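Local coordinates for protein 3-hydroxy-3-methylglutaryl-CoA lyase (Acinetobacter baumannii, PDB 6NDS) that belongs to the HMGL-like family of TIM-barrel lyases and holds a zinc ion and coenzyme A in its structure, at residues S47-S58 with I78-L89; I258-M266 with I276-S285. All blocks are in the same frame, centred on the assembly; numbering follows the deposited sequence.

Interaction 1. Residues S47-S58 with I78-L89. With EDO (1,2-ethanediol), chain G.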
loop_
_atom_site.group_PDB
_atom_site.type_symbol
_atom_site.label_atom_id
_atom_site.label_comp_id
_atom_site.label_asym_id
_atom_site.label_seq_id
_atom_site.Cartn_x
_atom_site.Cartn_y
_atom_site.Cartn_z
ATOM N N SER A 47 -15.794 16.248 -11.148
ATOM C CA SER A 47 -15.784 17.702 -11.007
ATOM C C SER A 47 -16.524 18.192 -9.776
ATOM O O SER A 47 -16.368 19.364 -9.423
ATOM C CB SER A 47 -16.405 18.392 -12.234
ATOM O OG SER A 47 -15.534 18.326 -13.357
ATOM N N THR A 48 -17.336 17.355 -9.131
ATOM C CA THR A 48 -18.032 17.785 -7.926
ATOM C C THR A 48 -17.283 17.424 -6.647
ATOM O O THR A 48 -17.777 17.747 -5.557
ATOM C CB THR A 48 -19.444 17.186 -7.861
ATOM O OG1 THR A 48 -19.370 15.770 -7.614
ATOM C CG2 THR A 48 -20.216 17.441 -9.157
ATOM N N MET A 49 -16.109 16.797 -6.754
ATOM C CA MET A 49 -15.440 16.171 -5.614
ATOM C C MET A 49 -14.392 17.051 -4.951
ATOM O O MET A 49 -13.926 16.702 -3.857
ATOM C CB MET A 49 -14.775 14.847 -6.037
ATOM C CG MET A 49 -15.766 13.807 -6.506
ATOM S SD MET A 49 -16.793 13.191 -5.177
ATOM C CE MET A 49 -18.183 12.580 -6.158
ATOM N N GLY A 50 -13.995 18.158 -5.586
ATOM C CA GLY A 50 -13.078 19.113 -4.986
ATOM C C GLY A 50 -11.728 19.241 -5.664
ATOM O O GLY A 50 -10.904 20.036 -5.198
ATOM N N PHE A 51 -11.473 18.500 -6.749
ATOM C CA PHE A 51 -10.174 18.549 -7.424
ATOM C C PHE A 51 -9.912 19.898 -8.078
ATOM O O PHE A 51 -10.805 20.498 -8.681
ATOM C CB PHE A 51 -10.105 17.485 -8.517
ATOM C CG PHE A 51 -10.370 16.097 -8.015
ATOM C CD1 PHE A 51 -9.439 15.446 -7.221
ATOM C CD2 PHE A 51 -11.561 15.444 -8.333
ATOM C CE1 PHE A 51 -9.692 14.159 -6.746
ATOM C CE2 PHE A 51 -11.826 14.163 -7.880
ATOM C CZ PHE A 51 -10.885 13.510 -7.070
ATOM N N SER A 52 -8.652 20.348 -8.000
ATOM C CA SER A 52 -8.201 21.537 -8.712
ATOM C C SER A 52 -7.816 21.242 -10.155
ATOM O O SER A 52 -7.831 22.160 -10.989
ATOM C CB SER A 52 -7.002 22.158 -7.988
ATOM O OG SER A 52 -5.923 21.236 -7.913
ATOM N N ARG A 53 -7.445 19.997 -10.452
ATOM C CA ARG A 53 -7.044 19.562 -11.782
ATOM C C ARG A 53 -7.622 18.187 -12.036
ATOM O O ARG A 53 -7.576 17.324 -11.159
ATOM C CB ARG A 53 -5.515 19.504 -11.931
ATOM C CG ARG A 53 -4.882 20.806 -12.348
ATOM C CD ARG A 53 -3.351 20.688 -12.462
ATOM N NE ARG A 53 -2.761 21.834 -13.148
ATOM C CZ ARG A 53 -2.511 23.009 -12.572
ATOM N NH1 ARG A 53 -2.801 23.205 -11.285
ATOM N NH2 ARG A 53 -1.963 23.993 -13.274
ATOM N N ILE A 54 -8.176 17.991 -13.232
ATOM C CA ILE A 54 -8.640 16.684 -13.690
ATOM C C ILE A 54 -8.050 16.477 -15.074
ATOM O O ILE A 54 -8.213 17.335 -15.946
ATOM C CB ILE A 54 -10.182 16.595 -13.749
ATOM C CG1 ILE A 54 -10.796 16.758 -12.347
ATOM C CG2 ILE A 54 -10.628 15.248 -14.368
ATOM C CD1 ILE A 54 -12.334 16.894 -12.329
ATOM N N GLU A 55 -7.351 15.367 -15.271
ATOM C CA GLU A 55 -6.834 15.038 -16.599
ATOM C C GLU A 55 -7.955 14.291 -17.312
ATOM O O GLU A 55 -8.203 13.109 -17.047
ATOM C CB GLU A 55 -5.542 14.231 -16.502
ATOM C CG GLU A 55 -4.743 14.240 -17.808
ATOM C CD GLU A 55 -3.298 13.794 -17.612
ATOM O OE1 GLU A 55 -3.084 12.594 -17.338
ATOM O OE2 GLU A 55 -2.385 14.645 -17.709
ATOM N N ALA A 56 -8.649 15.000 -18.210
ATOM C CA ALA A 56 -9.888 14.520 -18.814
ATOM C C ALA A 56 -9.669 13.619 -20.024
ATOM O O ALA A 56 -10.624 12.969 -20.462
ATOM C CB ALA A 56 -10.772 15.701 -19.230
ATOM N N GLY A 57 -8.466 13.566 -20.581
ATOM C CA GLY A 57 -8.227 12.692 -21.713
ATOM C C GLY A 57 -6.875 12.969 -22.338
ATOM O O GLY A 57 -6.045 13.705 -21.789
ATOM N N SER A 58 -6.673 12.355 -23.503
ATOM C CA SER A 58 -5.430 12.454 -24.253
ATOM C C SER A 58 -5.735 12.806 -25.695
ATOM O O SER A 58 -6.813 12.495 -26.212
ATOM C CB SER A 58 -4.645 11.130 -24.263
ATOM O OG SER A 58 -4.237 10.771 -22.971
ATOM N N ILE A 78 -18.134 17.870 -21.524
ATOM C CA ILE A 78 -18.143 17.962 -20.068
ATOM C C ILE A 78 -18.622 19.340 -19.620
ATOM O O ILE A 78 -18.523 20.340 -20.346
ATOM C CB ILE A 78 -16.750 17.652 -19.483
ATOM C CG1 ILE A 78 -15.675 18.549 -20.114
ATOM C CG2 ILE A 78 -16.416 16.163 -19.659
ATOM C CD1 ILE A 78 -14.307 18.440 -19.396
ATOM N N THR A 79 -19.171 19.384 -18.411
ATOM C CA THR A 79 -19.509 20.642 -17.760
ATOM C C THR A 79 -18.242 21.249 -17.170
ATOM O O THR A 79 -17.584 20.621 -16.335
ATOM C CB THR A 79 -20.539 20.390 -16.664
ATOM O OG1 THR A 79 -21.700 19.789 -17.239
ATOM C CG2 THR A 79 -20.921 21.707 -15.964
ATOM N N ARG A 80 -17.891 22.460 -17.595
ATOM C CA ARG A 80 -16.660 23.107 -17.140
ATOM C C ARG A 80 -16.937 23.845 -15.833
ATOM O O ARG A 80 -17.690 24.822 -15.818
ATOM C CB ARG A 80 -16.135 24.084 -18.192
ATOM C CG ARG A 80 -15.858 23.479 -19.569
ATOM C CD ARG A 80 -14.769 22.446 -19.498
ATOM N NE ARG A 80 -14.406 21.965 -20.830
ATOM C CZ ARG A 80 -13.307 22.326 -21.492
ATOM N NH1 ARG A 80 -12.447 23.183 -20.957
ATOM N NH2 ARG A 80 -13.067 21.824 -22.696
ATOM N N HIS A 81 -16.335 23.384 -14.742
ATOM C CA HIS A 81 -16.343 24.149 -13.500
ATOM C C HIS A 81 -15.262 25.214 -13.580
ATOM O O HIS A 81 -14.131 24.916 -13.970
ATOM C CB HIS A 81 -16.103 23.228 -12.306
ATOM C CG HIS A 81 -17.240 22.297 -12.026
ATOM N ND1 HIS A 81 -17.800 22.161 -10.773
ATOM C CD2 HIS A 81 -17.928 21.458 -12.841
ATOM C CE1 HIS A 81 -18.780 21.276 -10.826
ATOM N NE2 HIS A 81 -18.881 20.840 -12.071
ATOM N N LYS A 82 -15.603 26.455 -13.210
ATOM C CA LYS A 82 -14.681 27.565 -13.448
ATOM C C LYS A 82 -13.388 27.423 -12.663
ATOM O O LYS A 82 -12.355 27.967 -13.069
ATOM C CB LYS A 82 -15.336 28.897 -13.094
ATOM C CG LYS A 82 -16.375 29.363 -14.080
ATOM C CD LYS A 82 -16.822 30.781 -13.751
ATOM C CE LYS A 82 -17.941 31.212 -14.677
ATOM N NZ LYS A 82 -19.023 30.184 -14.711
ATOM N N ASP A 83 -13.418 26.720 -11.538
ATOM C CA ASP A 83 -12.235 26.670 -10.687
ATOM C C ASP A 83 -11.473 25.356 -10.819
ATOM O O ASP A 83 -10.644 25.031 -9.962
ATOM C CB ASP A 83 -12.625 26.954 -9.236
ATOM C CG ASP A 83 -12.936 28.428 -9.007
ATOM O OD1 ASP A 83 -12.095 29.276 -9.374
ATOM O OD2 ASP A 83 -14.026 28.741 -8.487
ATOM N N ILE A 84 -11.699 24.627 -11.912
ATOM C CA ILE A 84 -10.987 23.393 -12.214
ATOM C C ILE A 84 -10.231 23.572 -13.523
ATOM O O ILE A 84 -10.766 24.113 -14.496
ATOM C CB ILE A 84 -11.944 22.186 -12.315
ATOM C CG1 ILE A 84 -12.684 21.971 -10.996
ATOM C CG2 ILE A 84 -11.181 20.929 -12.700
ATOM C CD1 ILE A 84 -13.675 20.809 -11.045
ATOM N N ILE A 85 -8.987 23.118 -13.543
ATOM C CA ILE A 85 -8.179 23.063 -14.758
ATOM C C ILE A 85 -8.320 21.671 -15.358
ATOM O O ILE A 85 -7.921 20.675 -14.742
ATOM C CB ILE A 85 -6.711 23.404 -14.453
ATOM C CG1 ILE A 85 -6.604 24.844 -13.948
ATOM C CG2 ILE A 85 -5.821 23.169 -15.672
ATOM C CD1 ILE A 85 -5.311 25.113 -13.208
ATOM N N TYR A 86 -8.901 21.595 -16.559
ATOM C CA TYR A 86 -9.060 20.341 -17.281
ATOM C C TYR A 86 -7.856 20.149 -18.196
ATOM O O TYR A 86 -7.635 20.945 -19.119
ATOM C CB TYR A 86 -10.377 20.344 -18.061
ATOM C CG TYR A 86 -11.575 20.433 -17.122
ATOM C CD1 TYR A 86 -12.119 19.290 -16.546
ATOM C CD2 TYR A 86 -12.131 21.668 -16.793
ATOM C CE1 TYR A 86 -13.192 19.360 -15.676
ATOM C CE2 TYR A 86 -13.206 21.757 -15.917
ATOM C CZ TYR A 86 -13.732 20.598 -15.368
ATOM O OH TYR A 86 -14.784 20.674 -14.500
ATOM N N VAL A 87 -7.086 19.094 -17.932
ATOM C CA VAL A 87 -5.781 18.855 -18.539
ATOM C C VAL A 87 -5.931 17.805 -19.629
ATOM O O VAL A 87 -6.632 16.809 -19.443
ATOM C CB VAL A 87 -4.772 18.371 -17.478
ATOM C CG1 VAL A 87 -3.398 18.131 -18.107
ATOM C CG2 VAL A 87 -4.697 19.353 -16.284
ATOM N N GLY A 88 -5.252 18.013 -20.758
ATOM C CA GLY A 88 -5.143 16.975 -21.771
ATOM C C GLY A 88 -3.699 16.536 -21.979
ATOM O O GLY A 88 -2.799 17.380 -22.049
ATOM N N LEU A 89 -3.468 15.224 -22.077
ATOM C CA LEU A 89 -2.131 14.684 -22.327
ATOM C C LEU A 89 -1.794 14.777 -23.810
ATOM O O LEU A 89 -2.597 14.386 -24.665
ATOM C CB LEU A 89 -2.044 13.225 -21.862
ATOM C CG LEU A 89 -0.685 12.531 -22.070
ATOM C CD1 LEU A 89 -0.442 11.528 -20.964
ATOM C CD2 LEU A 89 -0.599 11.816 -23.416
HETATM C C1 EDO G . -21.813 21.206 -22.926
HETATM O O1 EDO G . -20.547 21.691 -23.386
HETATM C C2 EDO G . -21.770 21.093 -21.410
HETATM O O2 EDO G . -21.285 22.322 -20.859
HETATM O O HOH W 1 -16.952 18.137 -15.666
HETATM O O HOH W 2 -7.715 24.974 -10.411
#

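Interaction 2. Residues I258-M266 with I276-S285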
loop_
_atom_site.group_PDB
_atom_site.type_symbol
_atom_site.label_atom_id
_atom_site.label_comp_id
_atom_site.label_asym_id
_atom_site.label_seq_id
_atom_site.Cartn_x
_atom_site.Cartn_y
_atom_site.Cartn_z
ATOM N N ILE A 258 -1.827 5.252 -7.900
ATOM C CA ILE A 258 -2.306 5.262 -6.524
ATOM C C ILE A 258 -3.788 5.614 -6.514
ATOM O O ILE A 258 -4.281 6.416 -7.324
ATOM C CB ILE A 258 -1.498 6.212 -5.628
ATOM C CG1 ILE A 258 -1.489 7.624 -6.183
ATOM C CG2 ILE A 258 -0.069 5.683 -5.434
ATOM C CD1 ILE A 258 -1.020 8.660 -5.149
ATOM N N CYS A 259 -4.514 4.979 -5.605
ATOM C CA CYS A 259 -5.957 5.132 -5.518
ATOM C C CYS A 259 -6.334 6.448 -4.841
ATOM O O CYS A 259 -5.923 6.710 -3.708
ATOM C CB CYS A 259 -6.509 3.950 -4.731
ATOM S SG CYS A 259 -8.245 4.065 -4.343
ATOM N N THR A 260 -7.155 7.259 -5.517
ATOM C CA THR A 260 -7.482 8.587 -4.995
ATOM C C THR A 260 -8.113 8.507 -3.613
ATOM O O THR A 260 -7.723 9.247 -2.706
ATOM C CB THR A 260 -8.416 9.325 -5.958
ATOM O OG1 THR A 260 -7.846 9.286 -7.264
ATOM C CG2 THR A 260 -8.550 10.794 -5.548
ATOM N N GLU A 261 -9.106 7.634 -3.430
ATOM C CA GLU A 261 -9.768 7.637 -2.128
ATOM C C GLU A 261 -8.865 7.053 -1.039
ATOM O O GLU A 261 -8.971 7.453 0.124
ATOM C CB GLU A 261 -11.117 6.914 -2.206
ATOM C CG GLU A 261 -11.057 5.463 -2.626
ATOM C CD GLU A 261 -11.208 5.238 -4.129
ATOM O OE1 GLU A 261 -10.964 6.159 -4.940
ATOM O OE2 GLU A 261 -11.549 4.103 -4.497
ATOM N N ASP A 262 -7.949 6.145 -1.388
ATOM C CA ASP A 262 -6.979 5.686 -0.396
ATOM C C ASP A 262 -6.003 6.806 -0.029
ATOM O O ASP A 262 -5.638 6.951 1.143
ATOM C CB ASP A 262 -6.224 4.447 -0.906
ATOM C CG ASP A 262 -7.132 3.223 -1.111
ATOM O OD1 ASP A 262 -8.347 3.307 -0.830
ATOM O OD2 ASP A 262 -6.626 2.164 -1.563
ATOM N N LEU A 263 -5.578 7.612 -1.010
ATOM C CA LEU A 263 -4.726 8.771 -0.718
ATOM C C LEU A 263 -5.446 9.789 0.160
ATOM O O LEU A 263 -4.894 10.273 1.160
ATOM C CB LEU A 263 -4.276 9.423 -2.029
ATOM C CG LEU A 263 -3.637 10.812 -1.906
ATOM C CD1 LEU A 263 -2.347 10.731 -1.106
ATOM C CD2 LEU A 263 -3.378 11.391 -3.311
ATOM N N VAL A 264 -6.687 10.127 -0.194
ATOM C CA VAL A 264 -7.429 11.114 0.585
ATOM C C VAL A 264 -7.708 10.588 1.987
ATOM O O VAL A 264 -7.634 11.339 2.957
ATOM C CB VAL A 264 -8.720 11.532 -0.141
ATOM C CG1 VAL A 264 -9.557 12.515 0.729
ATOM C CG2 VAL A 264 -8.385 12.181 -1.488
ATOM N N ASN A 265 -7.992 9.290 2.128
ATOM C CA ASN A 265 -8.183 8.741 3.473
ATOM C C ASN A 265 -6.909 8.852 4.298
ATOM O O ASN A 265 -6.954 9.198 5.483
ATOM C CB ASN A 265 -8.636 7.277 3.402
ATOM C CG ASN A 265 -8.831 6.670 4.781
ATOM O OD1 ASN A 265 -9.799 6.988 5.486
ATOM N ND2 ASN A 265 -7.893 5.807 5.191
ATOM N N MET A 266 -5.756 8.559 3.690
ATOM C CA MET A 266 -4.492 8.704 4.405
ATOM C C MET A 266 -4.318 10.127 4.933
ATOM O O MET A 266 -3.976 10.336 6.108
ATOM C CB MET A 266 -3.328 8.341 3.480
ATOM C CG MET A 266 -1.981 8.521 4.187
ATOM S SD MET A 266 -0.543 7.962 3.248
ATOM C CE MET A 266 -0.336 9.294 2.065
ATOM N N ILE A 276 -10.871 17.533 -0.911
ATOM C CA ILE A 276 -11.646 16.457 -1.525
ATOM C C ILE A 276 -12.688 15.957 -0.529
ATOM O O ILE A 276 -12.386 15.775 0.654
ATOM C CB ILE A 276 -10.737 15.304 -1.991
ATOM C CG1 ILE A 276 -9.527 15.815 -2.788
ATOM C CG2 ILE A 276 -11.542 14.283 -2.814
ATOM C CD1 ILE A 276 -9.885 16.715 -3.973
ATOM N N ASP A 277 -13.912 15.724 -1.009
ATOM C CA ASP A 277 -14.991 15.153 -0.186
ATOM C C ASP A 277 -14.851 13.624 -0.182
ATOM O O ASP A 277 -15.290 12.939 -1.109
ATOM C CB ASP A 277 -16.340 15.622 -0.726
ATOM C CG ASP A 277 -17.547 15.065 0.040
ATOM O OD1 ASP A 277 -17.417 14.127 0.852
ATOM O OD2 ASP A 277 -18.657 15.571 -0.219
ATOM N N LEU A 278 -14.262 13.079 0.887
ATOM C CA LEU A 278 -13.899 11.661 0.892
ATOM C C LEU A 278 -15.133 10.765 0.841
ATOM O O LEU A 278 -15.166 9.777 0.092
ATOM C CB LEU A 278 -13.060 11.349 2.130
ATOM C CG LEU A 278 -12.679 9.872 2.313
ATOM C CD1 LEU A 278 -11.897 9.334 1.102
ATOM C CD2 LEU A 278 -11.878 9.685 3.605
ATOM N N ASP A 279 -16.143 11.069 1.657
ATOM C CA ASP A 279 -17.355 10.248 1.656
ATOM C C ASP A 279 -17.956 10.159 0.260
ATOM O O ASP A 279 -18.328 9.074 -0.203
ATOM C CB ASP A 279 -18.385 10.815 2.624
ATOM C CG ASP A 279 -18.046 10.548 4.062
ATOM O OD1 ASP A 279 -17.542 9.447 4.363
ATOM O OD2 ASP A 279 -18.307 11.440 4.898
ATOM N N ALA A 280 -18.067 11.301 -0.426
ATOM C CA ALA A 280 -18.660 11.294 -1.756
ATOM C C ALA A 280 -17.775 10.570 -2.753
ATOM O O ALA A 280 -18.280 9.920 -3.679
ATOM C CB ALA A 280 -18.919 12.724 -2.230
ATOM N N LEU A 281 -16.460 10.670 -2.579
ATOM C CA LEU A 281 -15.541 10.025 -3.509
ATOM C C LEU A 281 -15.599 8.506 -3.377
ATOM O O LEU A 281 -15.565 7.785 -4.382
ATOM C CB LEU A 281 -14.125 10.533 -3.257
ATOM C CG LEU A 281 -13.106 10.133 -4.324
ATOM C CD1 LEU A 281 -13.371 10.901 -5.623
ATOM C CD2 LEU A 281 -11.701 10.385 -3.780
ATOM N N ILE A 282 -15.690 8.001 -2.143
ATOM C CA ILE A 282 -15.852 6.562 -1.944
ATOM C C ILE A 282 -17.130 6.077 -2.610
ATOM O O ILE A 282 -17.149 5.020 -3.264
ATOM C CB ILE A 282 -15.828 6.222 -0.442
ATOM C CG1 ILE A 282 -14.420 6.428 0.135
ATOM C CG2 ILE A 282 -16.321 4.777 -0.202
ATOM C CD1 ILE A 282 -14.383 6.421 1.666
ATOM N N GLN A 283 -18.224 6.828 -2.450
ATOM C CA GLN A 283 -19.481 6.418 -3.068
ATOM C C GLN A 283 -19.343 6.366 -4.585
ATOM O O GLN A 283 -19.827 5.427 -5.230
ATOM C CB GLN A 283 -20.611 7.367 -2.656
ATOM C CG GLN A 283 -21.973 6.947 -3.189
ATOM C CD GLN A 283 -23.042 7.995 -2.962
ATOM O OE1 GLN A 283 -22.758 9.194 -2.936
ATOM N NE2 GLN A 283 -24.282 7.549 -2.804
ATOM N N LEU A 284 -18.653 7.351 -5.169
ATOM C CA LEU A 284 -18.441 7.345 -6.613
ATOM C C LEU A 284 -17.575 6.159 -7.034
ATOM O O LEU A 284 -17.873 5.483 -8.025
ATOM C CB LEU A 284 -17.798 8.666 -7.061
ATOM C CG LEU A 284 -17.521 8.728 -8.573
ATOM C CD1 LEU A 284 -18.787 8.676 -9.415
ATOM C CD2 LEU A 284 -16.695 9.979 -8.912
ATOM N N SER A 285 -16.502 5.891 -6.293
ATOM C CA SER A 285 -15.639 4.760 -6.632
ATOM C C SER A 285 -16.413 3.450 -6.612
ATOM O O SER A 285 -16.172 2.563 -7.439
ATOM C CB SER A 285 -14.465 4.693 -5.665
ATOM O OG SER A 285 -13.632 3.600 -6.007
#

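Interaction 1. Residues S47-S58 with I78-L89
Tyr-86 reaches Ser-47 with its hydroxyl: Tyr-86 OH donates to Ser-47 OG at 2.7 Å, and the serine oxygen lies at the ring edge, in the ring plane. The same Tyr-86 OH accepts from His-81 N at 3.1 Å, nearly straight with 170° at the hydrogen, so both segments grip it. A water joins Ser-47 OG to Thr-79 O. Ser-47 lies over one face of the His-81 imidazole, its CB 3.7 Å from the ring centroid and 24° off the normal, a CH-pi contact. Ile-84 lies against backbone carbonyls of loop 47-52, CG1 3.3 Å from Phe-51 O and CD1 nearest Ser-47 O.

In the strands, Arg-53 and Ile-85 run side by side in the same direction. The arginine chain, extended from CG to NE, brings its guanidinium over the isoleucine tip, with Ile-85 CD1 lying 3.4 Å from the guanidinium plane; the charge itself pairs with Glu-106. Glu-55 crosses Val-87 at a slant, OE2 lying 3.7 Å from Val-87 CG1, while Arg-24 and Asn-108 hold its carboxylate.

Parallel bridges pair Arg-53 with Ile-85, Ile-54 with Tyr-86 and Glu-55 with Val-87. These adjacent TIM-barrel strands bound a beta-alpha-beta unit through helix 71-77. Backbone bonds of Glu-20 join 53-58 to the first strand, 17-20, consistent with barrel closure, and strand 106-112 lies beside 85-90.

Interaction 2. Residues I258-M266 with I276-S285
Glu-261 reaches along helix 278-285 to Ser-285, touching Leu-281 and Ile-282 on the way. Its CB lies against two residues, 3.9 Å from Leu-281 CD2 and 4.1 Å from Ile-282 CG1. CG stands between the backbone N and the carbonyl carbon (chi1 60°), and a bend at chi2 then turns the carboxylate toward the C-terminal end of helix 278-285. There CD lies 3.6 Å from Ser-285 CB, and OE2 accepts from Ser-285 OG at 2.6 Å, the hydroxyl coming from above the carboxylate plane, 44° out of it. Ser-298 OG also bonds to OE2 and Gly-243 N to OE1, so this buried carboxylate has polar partners at both oxygens, which probably restricts its rotation.

The two helices form a near-antiparallel pair, with segment axes 158° apart and 9.7 Å at closest approach. Helix 260-270 follows 237-240, the last strand of the TIM barrel, and 278-285 packs against it. Leu-278 divides its two methyls between Glu-261 and Asn-265: CD1 lies 3.6 Å from Glu-261 O, and CD2 faces Asn-265 CA and OD1. Val-264 slides past Leu-278 in the opposite direction and meets Ile-276 at about a right angle through CG2. At the start of helix 260-270, Thr-260 CG2 meets Leu-281 CD2 at 3.6 Å. Asp-277 is the N-cap of helix 278-285, OD1 accepting from Ala-280 N. Asn-265 also packs on Arg-220 of the second subunit.

The centres of the two interactions lie about 16 Å apart, yet they touch directly. Met-49 O and Asp-277 N are 3.0 Å apart, a probable hydrogen bond between the loop before strand 53-58 and the N-cap residue of helix 278-285. Beside it, Phe-51 CD1 packs on Ile-276 CD1 at 3.5 Å. Glu-20 is a second link: its backbone bonds to Arg-53 and Glu-55 of interaction 1, and its carboxylate to Thr-260 of interaction 2. Interaction 1 is the one near the coenzyme A site: the Leu-89 side chain lies about 4 Å from coenzyme A. In interaction 2 the Thr-260 side chain stays about 12 Å from the zinc held by Asp-25, His-215 and His-217.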